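Local coordinates for Alr4995 protein (PDB 6LRF), which probably hydrolyses arginine to ornithine and converts ornithine to proline, as a bifunctional arginine dihydrolase and ornithine cyclodeaminase, at residues 61-66 with 94-99; 342-347 with 435-440; 350-355 with 382-387. All coordinates share one frame; numbering follows the deposited sequence.

Contact 1 (61-66 with 94-99); sequences KGWPDL and EPYFKE
Leu66 lays its methyl CD1 on the ring of Phe97, a CH-pi contact in which the carbon stands 3.9 Å from the ring centroid and 24° off the normal. The methyl is displaced from the middle toward the rim, so the closest ring carbon is Phe97 CZ, 3.6 Å from Leu66 CD1. With CG nearly opposite the backbone nitrogen (chi1 -159°), the leucine is carried over to the helix, and the two side chains run alongside each other in opposite senses. The carbonyl of the same leucine also comes up to this end of the ring, Leu66 O lying 3.6 Å from Phe97 CZ.

The helix concerned, 93-103, belongs to the part of the chain related to dimethylarginine dimethylaminohydrolases, whose clan, the guanidine-modifying enzymes, is built as an alpha/beta propeller. Here the loop between strands 53-56 and 73-76 folds against one side of that helix, and Trp63, Asp65 and Leu66 also touch Glu93 in its first turn.

An aromatic pair lies next to the leucine. Trp63 and Tyr96 cross at about a right angle as side chains, but their rings form an oblique pair inclined at 46°, with the five-membered ring and the phenol ring centred 5.9 Å apart. The touching carbon on the tyrosine is Tyr96 CE2, 4.1 Å from Trp63 CD1 and about as far from Trp63 NE1.

Looser apolar contact joins the two groups, Leu66 CD1 being 4.3 Å from Tyr96 CB. No hydrogen bond spans the segments; the polar bonds lie to the sides. Leu66 N donates to Trp63 O at 3.1 Å, a turn that brings the two residues close together, while Glu94 is tied by a salt bridge to Arg84 and Asp65 OD2 bonds to Tyr19 OH.

Contact 2 (342-347 with 435-440); sequences VMEEII and VDVLGI
Asp436 OD1, on the carboxylate that faces Glu344, accepts the backbone N-H of Val437 at 2.6 Å, with an N-H...O angle of 150°. The donor comes from the anti side, 15° out of the carboxylate plane, and the bond fixes the turn of the group, whose other oxygen, OD2, bonds to His340 NE2. This loop leads from strand 432-435 to strand 440-442, which lie near opposite ends of the strand order of one mixed beta-sheet, and packs on helix 340-352 of the LOR/SDH conserved region.

Glu344 reaches across with its chain extended beyond CG. Its OE2 stops 3.4 Å from Asp436 CA and 3.7 Å from Asp436 OD2, the two carboxylate planes inclined at 54°. Like charges thus probably sit close together, and Asp379 adds a third carboxylate near Glu344 OE2; Arg555 makes a long, weak ion pair with Glu344 OE1.

Beside this acidic cluster the contact is apolar. Val437 points at the helix and spreads its two methyls over successive turns: CG1 lies 3.9 Å from Glu344 CB, while Val437 CG2 meets the branch methyl Ile347 CG2 at 3.8 Å.

Contact 3 (350-355 with 382-387); sequences LIDLGA and VSTIYP
Asp352, in the last turn of helix 340-352, reaches across to Thr384, and the two side chains come at each other from opposite directions. The bond from CA to CB is aimed at the loop, and the first atom in contact is Asp352 CG, 3.7 Å from the methyl Thr384 CG2. Asp352 OD1 also turns to that methyl, at 3.5 Å. The other oxygen does most: Asp352 OD2 lies 3.2 Å from Thr384 CG2, and it accepts a weak hydrogen bond from Thr384 OG1 at 3.4 Å. It also has Tyr386 CD2 at 4.3 Å, set at a slant to the ring.

The threonine hydroxyl lies between its own backbone nitrogen and carbonyl carbon (chi1 67°), where it can serve both sides. While donating to the aspartate, Thr384 OG1 receives the backbone N-H of Tyr386 at 3.2 Å, a fairly straight bond of 158°. With a valine here, Asp352 OD2 would probably be left without its weak donor and the amide of Tyr386 without this acceptor, so the turn would lose the bond that closes it.

Arg444 ties the two sides further, bonding to Asp352 O and making a cation-pi contact with the Tyr386 ring, while Ile385 and Tyr386 pack on Ala648 of the second subunit. The helix closes with Gly354 at positive phi, its N donating to Ile351 O at 3.0 Å and Ala355 N bonding to Leu350 O. The helix thus ends in a Schellman motif, and it is Asp352, within that motif, that meets the ST turn of the loop.

In the fold
Contacts 2 and 3 are neighbours, their centres 11 Å apart, and both use helix 340-352: contact 2 its earlier turns, contact 3 its C-terminal end. In sequence contact 3 is nested within the loop that contact 2 closes. Ile351 joins them, its CG1 lying 3.9 Å from Ile440 O and its CD1 also packing on Val437 O. Arg555, on helix 554-567, approaches Glu344 of contact 2 and touches Val382 of segment 382-387. Contact 1 stands apart in the dimethylargininase-like region, which probably carries the dihydrolase activity; its centre is 44 Å from that of contact 2 and 49 Å from that of contact 3, with about 27 Å between the nearest atoms of contacts 1 and 2.

Contact 1 (61-66 with 94-99)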
loop_
_atom_site.group_PDB
_atom_site.type_symbol
_atom_site.label_atom_id
_atom_site.label_comp_id
_atom_site.label_asym_id
_atom_site.label_seq_id
_atom_site.Cartn_x
_atom_site.Cartn_y
_atom_site.Cartn_z
ATOM N N LYS B 61 -0.147 8.598 59.659
ATOM C CA LYS B 61 -1.390 8.283 58.964
ATOM C C LYS B 61 -1.605 9.282 57.834
ATOM O O LYS B 61 -1.442 10.492 58.033
ATOM C CB LYS B 61 -2.589 8.316 59.920
ATOM C CG LYS B 61 -2.817 7.056 60.763
ATOM C CD LYS B 61 -4.303 6.640 60.722
ATOM C CE LYS B 61 -4.778 5.863 61.964
ATOM N NZ LYS B 61 -3.732 5.040 62.634
ATOM N N GLY B 62 -1.958 8.777 56.651
ATOM C CA GLY B 62 -2.298 9.629 55.523
ATOM C C GLY B 62 -1.142 9.941 54.588
ATOM O O GLY B 62 -1.307 10.668 53.602
ATOM N N TRP B 63 0.032 9.403 54.906
ATOM C CA TRP B 63 1.207 9.538 54.049
ATOM C C TRP B 63 1.840 8.171 53.872
ATOM O O TRP B 63 2.906 7.892 54.421
ATOM C CB TRP B 63 2.197 10.543 54.640
ATOM C CG TRP B 63 1.527 11.851 54.969
ATOM C CD1 TRP B 63 1.241 12.340 56.213
ATOM C CD2 TRP B 63 1.023 12.816 54.035
ATOM N NE1 TRP B 63 0.607 13.559 56.109
ATOM C CE2 TRP B 63 0.456 13.869 54.782
ATOM C CE3 TRP B 63 1.000 12.892 52.636
ATOM C CZ2 TRP B 63 -0.125 14.983 54.181
ATOM C CZ3 TRP B 63 0.423 14.001 52.039
ATOM C CH2 TRP B 63 -0.135 15.032 52.813
ATOM N N PRO B 64 1.172 7.307 53.095
ATOM C CA PRO B 64 1.562 5.903 52.956
ATOM C C PRO B 64 2.941 5.730 52.326
ATOM O O PRO B 64 3.621 4.736 52.590
ATOM C CB PRO B 64 0.475 5.331 52.041
ATOM C CG PRO B 64 -0.004 6.504 51.255
ATOM C CD PRO B 64 0.054 7.659 52.199
ATOM N N ASP B 65 3.356 6.686 51.500
ATOM C CA ASP B 65 4.599 6.521 50.762
ATOM C C ASP B 65 5.783 7.030 51.578
ATOM O O ASP B 65 6.922 7.029 51.108
ATOM C CB ASP B 65 4.514 7.223 49.408
ATOM C CG ASP B 65 3.575 6.507 48.440
ATOM O OD1 ASP B 65 3.708 5.269 48.280
ATOM O OD2 ASP B 65 2.696 7.178 47.856
ATOM N N LEU B 66 5.513 7.417 52.821
ATOM C CA LEU B 66 6.578 7.767 53.752
ATOM C C LEU B 66 7.554 6.593 53.936
ATOM O O LEU B 66 8.699 6.784 54.339
ATOM C CB LEU B 66 5.989 8.203 55.093
ATOM C CG LEU B 66 6.903 9.056 55.971
ATOM C CD1 LEU B 66 6.895 10.488 55.481
ATOM C CD2 LEU B 66 6.503 8.980 57.443
ATOM N N GLU B 94 7.099 15.881 53.498
ATOM C CA GLU B 94 8.261 16.764 53.601
ATOM C C GLU B 94 8.570 17.289 55.007
ATOM O O GLU B 94 9.739 17.251 55.427
ATOM C CB GLU B 94 8.105 17.931 52.626
ATOM C CG GLU B 94 8.204 17.467 51.188
ATOM C CD GLU B 94 7.843 18.544 50.171
ATOM O OE1 GLU B 94 7.825 19.746 50.520
ATOM O OE2 GLU B 94 7.580 18.181 49.009
ATOM N N PRO B 95 7.550 17.782 55.745
ATOM C CA PRO B 95 7.846 18.166 57.129
ATOM C C PRO B 95 8.449 17.037 57.975
ATOM O O PRO B 95 9.388 17.294 58.730
ATOM C CB PRO B 95 6.472 18.568 57.670
ATOM C CG PRO B 95 5.769 19.087 56.478
ATOM C CD PRO B 95 6.173 18.163 55.371
ATOM N N TYR B 96 7.945 15.815 57.829
ATOM C CA TYR B 96 8.404 14.704 58.658
ATOM C C TYR B 96 9.819 14.297 58.311
ATOM O O TYR B 96 10.614 13.987 59.210
ATOM C CB TYR B 96 7.450 13.518 58.529
ATOM C CG TYR B 96 6.079 13.900 58.989
ATOM C CD1 TYR B 96 5.809 14.039 60.345
ATOM C CD2 TYR B 96 5.062 14.184 58.079
ATOM C CE1 TYR B 96 4.560 14.418 60.793
ATOM C CE2 TYR B 96 3.795 14.557 58.519
ATOM C CZ TYR B 96 3.556 14.673 59.883
ATOM O OH TYR B 96 2.319 15.049 60.361
ATOM N N PHE B 97 10.145 14.324 57.016
ATOM C CA PHE B 97 11.503 14.016 56.578
ATOM C C PHE B 97 12.452 15.111 57.066
ATOM O O PHE B 97 13.513 14.822 57.634
ATOM C CB PHE B 97 11.566 13.864 55.045
ATOM C CG PHE B 97 10.991 12.562 54.537
ATOM C CD1 PHE B 97 11.118 11.390 55.281
ATOM C CD2 PHE B 97 10.335 12.502 53.318
ATOM C CE1 PHE B 97 10.611 10.180 54.820
ATOM C CE2 PHE B 97 9.828 11.284 52.841
ATOM C CZ PHE B 97 9.970 10.122 53.603
ATOM N N LYS B 98 12.061 16.365 56.869
ATOM C CA LYS B 98 12.874 17.486 57.320
ATOM C C LYS B 98 13.151 17.410 58.837
ATOM O O LYS B 98 14.280 17.661 59.305
ATOM C CB LYS B 98 12.189 18.810 56.970
ATOM C CG LYS B 98 12.987 20.004 57.389
ATOM C CD LYS B 98 12.295 21.299 57.039
ATOM C CE LYS B 98 13.276 22.440 57.217
ATOM N NZ LYS B 98 12.644 23.770 57.020
ATOM N N GLU B 99 12.115 17.048 59.592
ATOM C CA GLU B 99 12.235 16.892 61.041
ATOM C C GLU B 99 13.281 15.842 61.378
ATOM O O GLU B 99 14.117 16.056 62.244
ATOM C CB GLU B 99 10.904 16.496 61.672
ATOM C CG GLU B 99 10.944 16.492 63.198
ATOM C CD GLU B 99 9.614 16.076 63.807
ATOM O OE1 GLU B 99 9.209 14.902 63.599
ATOM O OE2 GLU B 99 8.956 16.935 64.457
#

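Contact 2 (342-347 with 435-440)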
loop_
_atom_site.group_PDB
_atom_site.type_symbol
_atom_site.label_atom_id
_atom_site.label_comp_id
_atom_site.label_asym_id
_atom_site.label_seq_id
_atom_site.Cartn_x
_atom_site.Cartn_y
_atom_site.Cartn_z
ATOM N N VAL B 342 24.010 19.230 23.996
ATOM C CA VAL B 342 22.551 19.189 23.852
ATOM C C VAL B 342 22.007 20.610 23.644
ATOM O O VAL B 342 21.072 20.827 22.856
ATOM C CB VAL B 342 21.863 18.511 25.068
ATOM C CG1 VAL B 342 20.342 18.657 24.986
ATOM C CG2 VAL B 342 22.258 17.036 25.156
HETATM N N MSE B 343 22.601 21.581 24.338
HETATM C CA MSE B 343 22.251 22.992 24.144
HETATM C C MSE B 343 22.437 23.442 22.683
HETATM O O MSE B 343 21.612 24.171 22.137
HETATM C CB MSE B 343 23.087 23.889 25.062
HETATM C CG MSE B 343 22.763 25.373 24.905
HETATM SE SE MSE B 343 20.847 25.807 25.324
HETATM C CE MSE B 343 21.021 26.184 27.269
ATOM N N GLU B 344 23.523 23.012 22.054
ATOM C CA GLU B 344 23.768 23.353 20.655
ATOM C C GLU B 344 22.714 22.750 19.738
ATOM O O GLU B 344 22.276 23.372 18.758
ATOM C CB GLU B 344 25.142 22.866 20.222
ATOM C CG GLU B 344 26.291 23.560 20.912
ATOM C CD GLU B 344 27.628 23.070 20.400
ATOM O OE1 GLU B 344 27.959 21.877 20.616
ATOM O OE2 GLU B 344 28.326 23.879 19.752
ATOM N N GLU B 345 22.314 21.530 20.048
ATOM C CA GLU B 345 21.299 20.870 19.256
ATOM C C GLU B 345 19.965 21.642 19.346
ATOM O O GLU B 345 19.291 21.878 18.332
ATOM C CB GLU B 345 21.140 19.430 19.717
ATOM C CG GLU B 345 20.290 18.577 18.803
ATOM C CD GLU B 345 21.108 17.759 17.807
ATOM O OE1 GLU B 345 22.195 17.240 18.185
ATOM O OE2 GLU B 345 20.650 17.633 16.645
ATOM N N ILE B 346 19.610 22.060 20.558
ATOM C CA ILE B 346 18.390 22.824 20.796
ATOM C C ILE B 346 18.420 24.175 20.101
ATOM O O ILE B 346 17.479 24.545 19.402
ATOM C CB ILE B 346 18.152 23.038 22.312
ATOM C CG1 ILE B 346 17.821 21.707 23.004
ATOM C CG2 ILE B 346 17.056 24.069 22.559
ATOM C CD1 ILE B 346 17.987 21.746 24.522
ATOM N N ILE B 347 19.497 24.921 20.300
ATOM C CA ILE B 347 19.612 26.248 19.711
ATOM C C ILE B 347 19.592 26.174 18.173
ATOM O O ILE B 347 19.002 27.041 17.517
ATOM C CB ILE B 347 20.885 26.950 20.212
ATOM C CG1 ILE B 347 20.809 27.115 21.733
ATOM C CG2 ILE B 347 21.063 28.310 19.542
ATOM C CD1 ILE B 347 19.590 27.873 22.197
ATOM N N VAL B 435 31.629 27.692 13.878
ATOM C CA VAL B 435 31.446 26.581 14.812
ATOM C C VAL B 435 30.549 27.083 15.932
ATOM O O VAL B 435 30.312 28.292 16.037
ATOM C CB VAL B 435 32.768 26.061 15.407
ATOM C CG1 VAL B 435 33.694 25.550 14.307
ATOM C CG2 VAL B 435 33.447 27.157 16.221
ATOM N N ASP B 436 30.060 26.166 16.760
ATOM C CA ASP B 436 29.140 26.516 17.845
ATOM C C ASP B 436 27.848 27.110 17.268
ATOM O O ASP B 436 27.506 26.856 16.108
ATOM C CB ASP B 436 29.808 27.486 18.833
ATOM C CG ASP B 436 29.263 27.353 20.258
ATOM O OD1 ASP B 436 28.093 27.741 20.501
ATOM O OD2 ASP B 436 30.015 26.880 21.139
ATOM N N VAL B 437 27.113 27.877 18.068
ATOM C CA VAL B 437 25.779 28.323 17.668
ATOM C C VAL B 437 25.528 29.792 17.981
ATOM O O VAL B 437 24.393 30.250 17.972
ATOM C CB VAL B 437 24.663 27.469 18.356
ATOM C CG1 VAL B 437 24.718 26.004 17.889
ATOM C CG2 VAL B 437 24.783 27.543 19.880
ATOM N N LEU B 438 26.588 30.536 18.260
ATOM C CA LEU B 438 26.463 31.974 18.477
ATOM C C LEU B 438 26.460 32.761 17.172
ATOM O O LEU B 438 27.030 32.326 16.174
ATOM C CB LEU B 438 27.606 32.481 19.362
ATOM C CG LEU B 438 27.661 31.928 20.781
ATOM C CD1 LEU B 438 28.927 32.416 21.476
ATOM C CD2 LEU B 438 26.419 32.371 21.519
ATOM N N GLY B 439 25.806 33.917 17.188
ATOM C CA GLY B 439 25.878 34.853 16.086
ATOM C C GLY B 439 25.292 34.317 14.801
ATOM O O GLY B 439 25.822 34.558 13.719
ATOM N N ILE B 440 24.195 33.577 14.923
ATOM C CA ILE B 440 23.489 33.040 13.760
ATOM C C ILE B 440 21.999 33.280 13.929
ATOM O O ILE B 440 21.429 32.980 14.975
ATOM C CB ILE B 440 23.751 31.535 13.581
ATOM C CG1 ILE B 440 25.250 31.247 13.560
ATOM C CG2 ILE B 440 23.083 31.011 12.282
ATOM C CD1 ILE B 440 25.633 29.862 14.025
#

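Contact 3 (350-355 with 382-387)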
loop_
_atom_site.group_PDB
_atom_site.type_symbol
_atom_site.label_atom_id
_atom_site.label_comp_id
_atom_site.label_asym_id
_atom_site.label_seq_id
_atom_site.Cartn_x
_atom_site.Cartn_y
_atom_site.Cartn_z
ATOM N N LEU B 350 15.983 25.941 17.315
ATOM C CA LEU B 350 15.277 27.186 17.605
ATOM C C LEU B 350 15.641 28.324 16.645
ATOM O O LEU B 350 14.808 29.184 16.341
ATOM C CB LEU B 350 15.557 27.629 19.032
ATOM C CG LEU B 350 14.931 26.761 20.122
ATOM C CD1 LEU B 350 15.248 27.320 21.516
ATOM C CD2 LEU B 350 13.430 26.644 19.891
ATOM N N ILE B 351 16.891 28.335 16.193
ATOM C CA ILE B 351 17.350 29.325 15.226
ATOM C C ILE B 351 16.440 29.332 13.983
ATOM O O ILE B 351 16.042 30.396 13.500
ATOM C CB ILE B 351 18.821 29.068 14.836
ATOM C CG1 ILE B 351 19.746 29.603 15.927
ATOM C CG2 ILE B 351 19.175 29.757 13.520
ATOM C CD1 ILE B 351 21.193 29.162 15.769
ATOM N N ASP B 352 16.078 28.147 13.502
ATOM C CA ASP B 352 15.156 28.019 12.371
ATOM C C ASP B 352 13.750 28.553 12.640
ATOM O O ASP B 352 13.062 29.008 11.727
ATOM C CB ASP B 352 15.068 26.560 11.948
ATOM C CG ASP B 352 16.388 26.036 11.442
ATOM O OD1 ASP B 352 16.666 24.833 11.640
ATOM O OD2 ASP B 352 17.150 26.840 10.849
ATOM N N LEU B 353 13.315 28.499 13.889
ATOM C CA LEU B 353 12.011 29.053 14.236
ATOM C C LEU B 353 12.085 30.561 14.420
ATOM O O LEU B 353 11.074 31.212 14.681
ATOM C CB LEU B 353 11.461 28.401 15.508
ATOM C CG LEU B 353 10.691 27.091 15.360
ATOM C CD1 LEU B 353 11.469 26.105 14.526
ATOM C CD2 LEU B 353 10.392 26.510 16.738
ATOM N N GLY B 354 13.280 31.125 14.295
ATOM C CA GLY B 354 13.436 32.558 14.440
ATOM C C GLY B 354 13.685 33.027 15.863
ATOM O O GLY B 354 13.516 34.211 16.163
ATOM N N ALA B 355 14.075 32.109 16.746
ATOM C CA ALA B 355 14.494 32.497 18.089
ATOM C C ALA B 355 15.739 33.373 17.981
ATOM O O ALA B 355 16.640 33.089 17.193
ATOM C CB ALA B 355 14.772 31.276 18.953
ATOM N N VAL B 382 25.795 23.438 11.152
ATOM C CA VAL B 382 25.194 22.803 9.983
ATOM C C VAL B 382 24.082 23.659 9.392
ATOM O O VAL B 382 23.084 23.924 10.046
ATOM C CB VAL B 382 24.639 21.412 10.326
ATOM C CG1 VAL B 382 24.012 20.754 9.068
ATOM C CG2 VAL B 382 25.750 20.536 10.879
ATOM N N SER B 383 24.248 24.071 8.140
ATOM C CA SER B 383 23.292 24.977 7.510
ATOM C C SER B 383 21.966 24.294 7.184
ATOM O O SER B 383 21.873 23.066 7.083
ATOM C CB SER B 383 23.884 25.574 6.241
ATOM O OG SER B 383 24.205 24.520 5.354
ATOM N N THR B 384 20.944 25.124 7.027
ATOM C CA THR B 384 19.582 24.686 6.732
ATOM C C THR B 384 19.194 25.212 5.350
ATOM O O THR B 384 20.004 25.877 4.689
ATOM C CB THR B 384 18.596 25.208 7.792
ATOM O OG1 THR B 384 18.500 26.632 7.687
ATOM C CG2 THR B 384 19.100 24.861 9.195
ATOM N N ILE B 385 17.965 24.969 4.917
ATOM C CA ILE B 385 17.541 25.522 3.627
ATOM C C ILE B 385 17.219 27.013 3.726
ATOM O O ILE B 385 17.055 27.687 2.702
ATOM C CB ILE B 385 16.299 24.802 3.055
ATOM C CG1 ILE B 385 15.061 25.102 3.912
ATOM C CG2 ILE B 385 16.546 23.299 2.925
ATOM C CD1 ILE B 385 13.753 24.524 3.352
ATOM N N TYR B 386 17.114 27.530 4.951
ATOM C CA TYR B 386 16.516 28.856 5.148
ATOM C C TYR B 386 17.507 29.997 5.073
ATOM O O TYR B 386 18.673 29.818 5.432
ATOM C CB TYR B 386 15.789 28.896 6.491
ATOM C CG TYR B 386 14.645 27.936 6.512
ATOM C CD1 TYR B 386 13.499 28.189 5.764
ATOM C CD2 TYR B 386 14.716 26.757 7.246
ATOM C CE1 TYR B 386 12.447 27.304 5.754
ATOM C CE2 TYR B 386 13.665 25.864 7.248
ATOM C CZ TYR B 386 12.530 26.143 6.500
ATOM O OH TYR B 386 11.476 25.251 6.492
ATOM N N PRO B 387 17.046 31.185 4.618
ATOM C CA PRO B 387 17.902 32.377 4.541
ATOM C C PRO B 387 18.466 32.704 5.913
ATOM O O PRO B 387 17.715 32.739 6.889
ATOM C CB PRO B 387 16.954 33.489 4.062
ATOM C CG PRO B 387 15.770 32.798 3.524
ATOM C CD PRO B 387 15.648 31.503 4.275
#